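Local coordinates for protein diguanylate cyclase DosC (Escherichia coli, PDB 4ZVA) that makes cyclic di-GMP from two GTP molecules under the control of oxygen, which its haem-containing globin domain senses, at residues H87-A90 against E91-R95. Sequence-based numbering, arbitrary orientation.
Sequences HTVA and EVHAR. With HEM (protoporphyrin IX containing Fe), chain C.
Val89 and His93 sit one turn apart on helix 79-96 and point the same way, toward the haem. This is the proximal side of a globin haem pocket: His93 is the axial ligand, with NE2 2.2 Å from the haem iron. Helix 79-96 would then be the F helix of the globin fold. In a haem sensor such as this, the proximal histidine probably helps to pass the state of the iron on to the protein.

Helical hydrogen bonds hold the backbone. Glu91 N, Val92 N, His93 N and Ala94 N donate to the carbonyl oxygens of His87, Thr88, Val89 and Ala90. The bond from His93 N to Val89 O measures 2.9 Å and is nearly straight (166°). The same oxygen lies over one face of the His93 ring, 3.4 Å from CG.

Nonpolar contacts support the imidazole and the haem on this side. Val89 CG1 makes a CH-pi contact over the His93 ring face, 3.8 Å from the centroid. With CG1 anti to the backbone N (chi1 -179°), this methyl also reaches the porphyrin, 3.5 Å from C1D of the haem. Val89 CG2 packs on the haem methyl CMD. Shortening Val89 to an alanine would remove both methyls, and would probably open a gap beside the imidazole, over the porphyrin, and leave the ring freer to turn about its bond to iron. Met146 of helix 125-147 also touches Val89 and His93.

Val92 adds packing near the haem edge, its CG1 3.9 Å from CHA. Thr88 turns its methyl to a haem propionate, while its OG1 is hydrogen-bonded to Gln84 O.

Charged groups lie on an outer face. Arg95 and Glu91 form a salt bridge within one helical turn. Its hydrogen bond is weak, with Arg95 NH2 3.4 Å from Glu91 OE1 and an angle of 131° at the hydrogen.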
ATOM      1  N   HIS A  87       3.158  -6.075  16.436  1.00 51.71           N
ATOM      2  CA  HIS A  87       3.804  -7.322  16.834  1.00 55.03           C
ATOM      3  C   HIS A  87       2.798  -8.278  17.464  1.00 53.18           C
ATOM      4  O   HIS A  87       2.805  -9.473  17.171  1.00 58.54           O
ATOM      5  CB  HIS A  87       4.956  -7.052  17.804  1.00 50.71           C
ATOM      6  CG  HIS A  87       6.204  -6.569  17.135  1.00 56.10           C
ATOM      7  ND1 HIS A  87       6.380  -5.259  16.741  1.00 62.31           N
ATOM      8  CD2 HIS A  87       7.336  -7.224  16.781  1.00 61.84           C
ATOM      9  CE1 HIS A  87       7.569  -5.128  16.179  1.00 56.72           C
ATOM     10  NE2 HIS A  87       8.168  -6.305  16.190  1.00 62.92           N
ATOM     11  N   THR A  88       1.936  -7.744  18.323  1.00 54.49           N
ATOM     12  CA  THR A  88       0.908  -8.544  18.982  1.00 52.58           C
ATOM     13  C   THR A  88      -0.045  -9.156  17.960  1.00 53.69           C
ATOM     14  O   THR A  88      -0.387 -10.336  18.045  1.00 54.58           O
ATOM     15  CB  THR A  88       0.100  -7.706  19.992  1.00 55.07           C
ATOM     16  OG1 THR A  88       0.978  -7.202  21.007  1.00 56.10           O
ATOM     17  CG2 THR A  88      -0.988  -8.548  20.640  1.00 53.46           C
ATOM     18  N   VAL A  89      -0.463  -8.348  16.990  1.00 53.71           N
ATOM     19  CA  VAL A  89      -1.361  -8.810  15.938  1.00 50.89           C
ATOM     20  C   VAL A  89      -0.676  -9.865  15.081  1.00 47.98           C
ATOM     21  O   VAL A  89      -1.295 -10.845  14.662  1.00 48.51           O
ATOM     22  CB  VAL A  89      -1.822  -7.648  15.039  1.00 49.61           C
ATOM     23  CG1 VAL A  89      -2.771  -8.151  13.965  1.00 46.74           C
ATOM     24  CG2 VAL A  89      -2.483  -6.568  15.872  1.00 52.71           C
ATOM     25  N   ALA A  90       0.613  -9.656  14.832  1.00 49.29           N
ATOM     26  CA  ALA A  90       1.415 -10.606  14.074  1.00 51.54           C
ATOM     27  C   ALA A  90       1.448 -11.958  14.777  1.00 51.09           C
ATOM     28  O   ALA A  90       1.308 -13.002  14.139  1.00 54.64           O
ATOM     29  CB  ALA A  90       2.822 -10.069  13.875  1.00 43.42           C
ATOM     30  N   GLU A  91       1.626 -11.928  16.096  1.00 55.96           N
ATOM     31  CA  GLU A  91       1.616 -13.141  16.909  1.00 53.76           C
ATOM     32  C   GLU A  91       0.295 -13.891  16.771  1.00 57.45           C
ATOM     33  O   GLU A  91       0.278 -15.107  16.583  1.00 59.92           O
ATOM     34  CB  GLU A  91       1.868 -12.809  18.383  1.00 60.49           C
ATOM     35  CG  GLU A  91       3.244 -12.230  18.683  1.00 61.47           C
ATOM     36  CD  GLU A  91       3.384 -11.779  20.129  1.00 67.42           C
ATOM     37  OE1 GLU A  91       2.451 -12.024  20.922  1.00 69.03           O
ATOM     38  OE2 GLU A  91       4.425 -11.178  20.471  1.00 74.06           O
ATOM     39  N   VAL A  92      -0.810 -13.154  16.860  1.00 53.42           N
ATOM     40  CA  VAL A  92      -2.142 -13.738  16.736  1.00 53.38           C
ATOM     41  C   VAL A  92      -2.343 -14.374  15.363  1.00 55.08           C
ATOM     42  O   VAL A  92      -2.843 -15.496  15.255  1.00 51.91           O
ATOM     43  CB  VAL A  92      -3.241 -12.681  16.970  1.00 52.26           C
ATOM     44  CG1 VAL A  92      -4.621 -13.291  16.766  1.00 54.69           C
ATOM     45  CG2 VAL A  92      -3.120 -12.094  18.366  1.00 55.93           C
ATOM     46  N   HIS A  93      -1.954 -13.650  14.317  1.00 52.52           N
ATOM     47  CA  HIS A  93      -2.048 -14.152  12.950  1.00 55.18           C
ATOM     48  C   HIS A  93      -1.184 -15.395  12.754  1.00 57.21           C
ATOM     49  O   HIS A  93      -1.565 -16.324  12.042  1.00 58.30           O
ATOM     50  CB  HIS A  93      -1.632 -13.069  11.949  1.00 55.13           C
ATOM     51  CG  HIS A  93      -2.649 -11.981  11.770  1.00 53.06           C
ATOM     52  ND1 HIS A  93      -2.345 -10.772  11.186  1.00 48.54           N
ATOM     53  CD2 HIS A  93      -3.960 -11.925  12.102  1.00 52.09           C
ATOM     54  CE1 HIS A  93      -3.430 -10.014  11.162  1.00 52.10           C
ATOM     55  NE2 HIS A  93      -4.420 -10.687  11.712  1.00 50.70           N
ATOM     56  N   ALA A  94      -0.016 -15.403  13.391  1.00 54.24           N
ATOM     57  CA  ALA A  94       0.902 -16.533  13.302  1.00 58.86           C
ATOM     58  C   ALA A  94       0.325 -17.787  13.957  1.00 59.94           C
ATOM     59  O   ALA A  94       0.405 -18.879  13.396  1.00 62.77           O
ATOM     60  CB  ALA A  94       2.243 -16.176  13.930  1.00 47.91           C
ATOM     61  N   ARG A  95      -0.259 -17.625  15.142  1.00 58.35           N
ATOM     62  CA  ARG A  95      -0.806 -18.758  15.884  1.00 57.66           C
ATOM     63  C   ARG A  95      -1.976 -19.406  15.155  1.00 62.05           C
ATOM     64  O   ARG A  95      -2.071 -20.632  15.085  1.00 62.64           O
ATOM     65  CB  ARG A  95      -1.252 -18.321  17.283  1.00 64.21           C
ATOM     66  CG  ARG A  95      -0.125 -17.843  18.181  1.00 69.67           C
ATOM     67  CD  ARG A  95      -0.602 -17.654  19.614  1.00 76.16           C
ATOM     68  NE  ARG A  95       0.386 -16.945  20.424  1.00 83.61           N
ATOM     69  CZ  ARG A  95       0.289 -15.665  20.771  1.00 81.94           C
ATOM     70  NH1 ARG A  95      -0.757 -14.947  20.383  1.00 75.21           N
ATOM     71  NH2 ARG A  95       1.238 -15.102  21.508  1.00 79.97           N
TER
HETATM   72  CHA HEM C 201      -6.973 -10.840  14.935  1.00 50.82           C
HETATM   73  CHB HEM C 201      -8.095 -12.839  10.661  1.00 53.22           C
HETATM   74  CHC HEM C 201      -6.005  -9.080   8.447  1.00 45.73           C
HETATM   75  CHD HEM C 201      -5.890  -6.654  12.637  1.00 52.31           C
HETATM   76  C1A HEM C 201      -7.494 -11.699  13.990  1.00 51.08           C
HETATM   77  C2A HEM C 201      -8.275 -12.900  14.232  1.00 52.94           C
HETATM   78  C3A HEM C 201      -8.578 -13.439  13.049  1.00 47.65           C
HETATM   79  C4A HEM C 201      -8.003 -12.613  12.014  1.00 48.49           C
HETATM   80  CMA HEM C 201      -9.398 -14.724  12.813  1.00 53.16           C
HETATM   81  CAA HEM C 201      -8.705 -13.468  15.602  1.00 53.84           C
HETATM   82  CBA HEM C 201      -9.550 -12.439  16.346  1.00 55.05           C
HETATM   83  CGA HEM C 201     -10.217 -13.084  17.528  1.00 59.55           C
HETATM   84  O1A HEM C 201     -10.494 -14.310  17.469  1.00 55.39           O
HETATM   85  O2A HEM C 201     -10.481 -12.362  18.524  1.00 60.24           O
HETATM   86  C1B HEM C 201      -7.649 -11.984   9.682  1.00 50.16           C
HETATM   87  C2B HEM C 201      -7.844 -12.151   8.256  1.00 49.91           C
HETATM   88  C3B HEM C 201      -7.259 -11.105   7.640  1.00 46.82           C
HETATM   89  C4B HEM C 201      -6.688 -10.256   8.664  1.00 44.99           C
HETATM   90  CMB HEM C 201      -8.597 -13.352   7.637  1.00 48.46           C
HETATM   91  CAB HEM C 201      -7.155 -10.755   6.132  1.00 50.61           C
HETATM   92  CBB HEM C 201      -7.720 -11.457   5.147  1.00 54.45           C
HETATM   93  C1C HEM C 201      -5.872  -8.061   9.363  1.00 44.97           C
HETATM   94  C2C HEM C 201      -5.542  -6.681   9.067  1.00 46.69           C
HETATM   95  C3C HEM C 201      -5.507  -6.006  10.233  1.00 43.63           C
HETATM   96  C4C HEM C 201      -5.819  -6.947  11.291  1.00 46.19           C
HETATM   97  CMC HEM C 201      -5.289  -6.160   7.633  1.00 39.78           C
HETATM   98  CAC HEM C 201      -5.212  -4.510  10.511  1.00 41.83           C
HETATM   99  CBC HEM C 201      -5.001  -3.590   9.564  1.00 52.00           C
HETATM  100  C1D HEM C 201      -6.164  -7.543  13.656  1.00 49.03           C
HETATM  101  C2D HEM C 201      -6.192  -7.209  15.064  1.00 46.40           C
HETATM  102  C3D HEM C 201      -6.535  -8.521  15.787  1.00 52.07           C
HETATM  103  C4D HEM C 201      -6.671  -9.510  14.740  1.00 48.69           C
HETATM  104  CMD HEM C 201      -5.941  -5.817  15.683  1.00 43.78           C
HETATM  105  CAD HEM C 201      -6.694  -8.764  17.305  1.00 52.98           C
HETATM  106  CBD HEM C 201      -5.381  -8.445  18.015  1.00 54.03           C
HETATM  107  CGD HEM C 201      -5.378  -9.044  19.398  1.00 53.58           C
HETATM  108  O1D HEM C 201      -4.493  -8.670  20.209  1.00 57.46           O
HETATM  109  O2D HEM C 201      -6.259  -9.894  19.691  1.00 55.34           O
HETATM  110  NA  HEM C 201      -7.345 -11.560  12.623  1.00 47.12           N
HETATM  111  NB  HEM C 201      -6.941 -10.820   9.898  1.00 45.74           N
HETATM  112  NC  HEM C 201      -6.033  -8.186  10.726  1.00 45.28           N
HETATM  113  ND  HEM C 201      -6.445  -8.898  13.510  1.00 49.06           N
HETATM  114 FE   HEM C 201      -6.449  -9.941  11.705  1.00 47.61          FE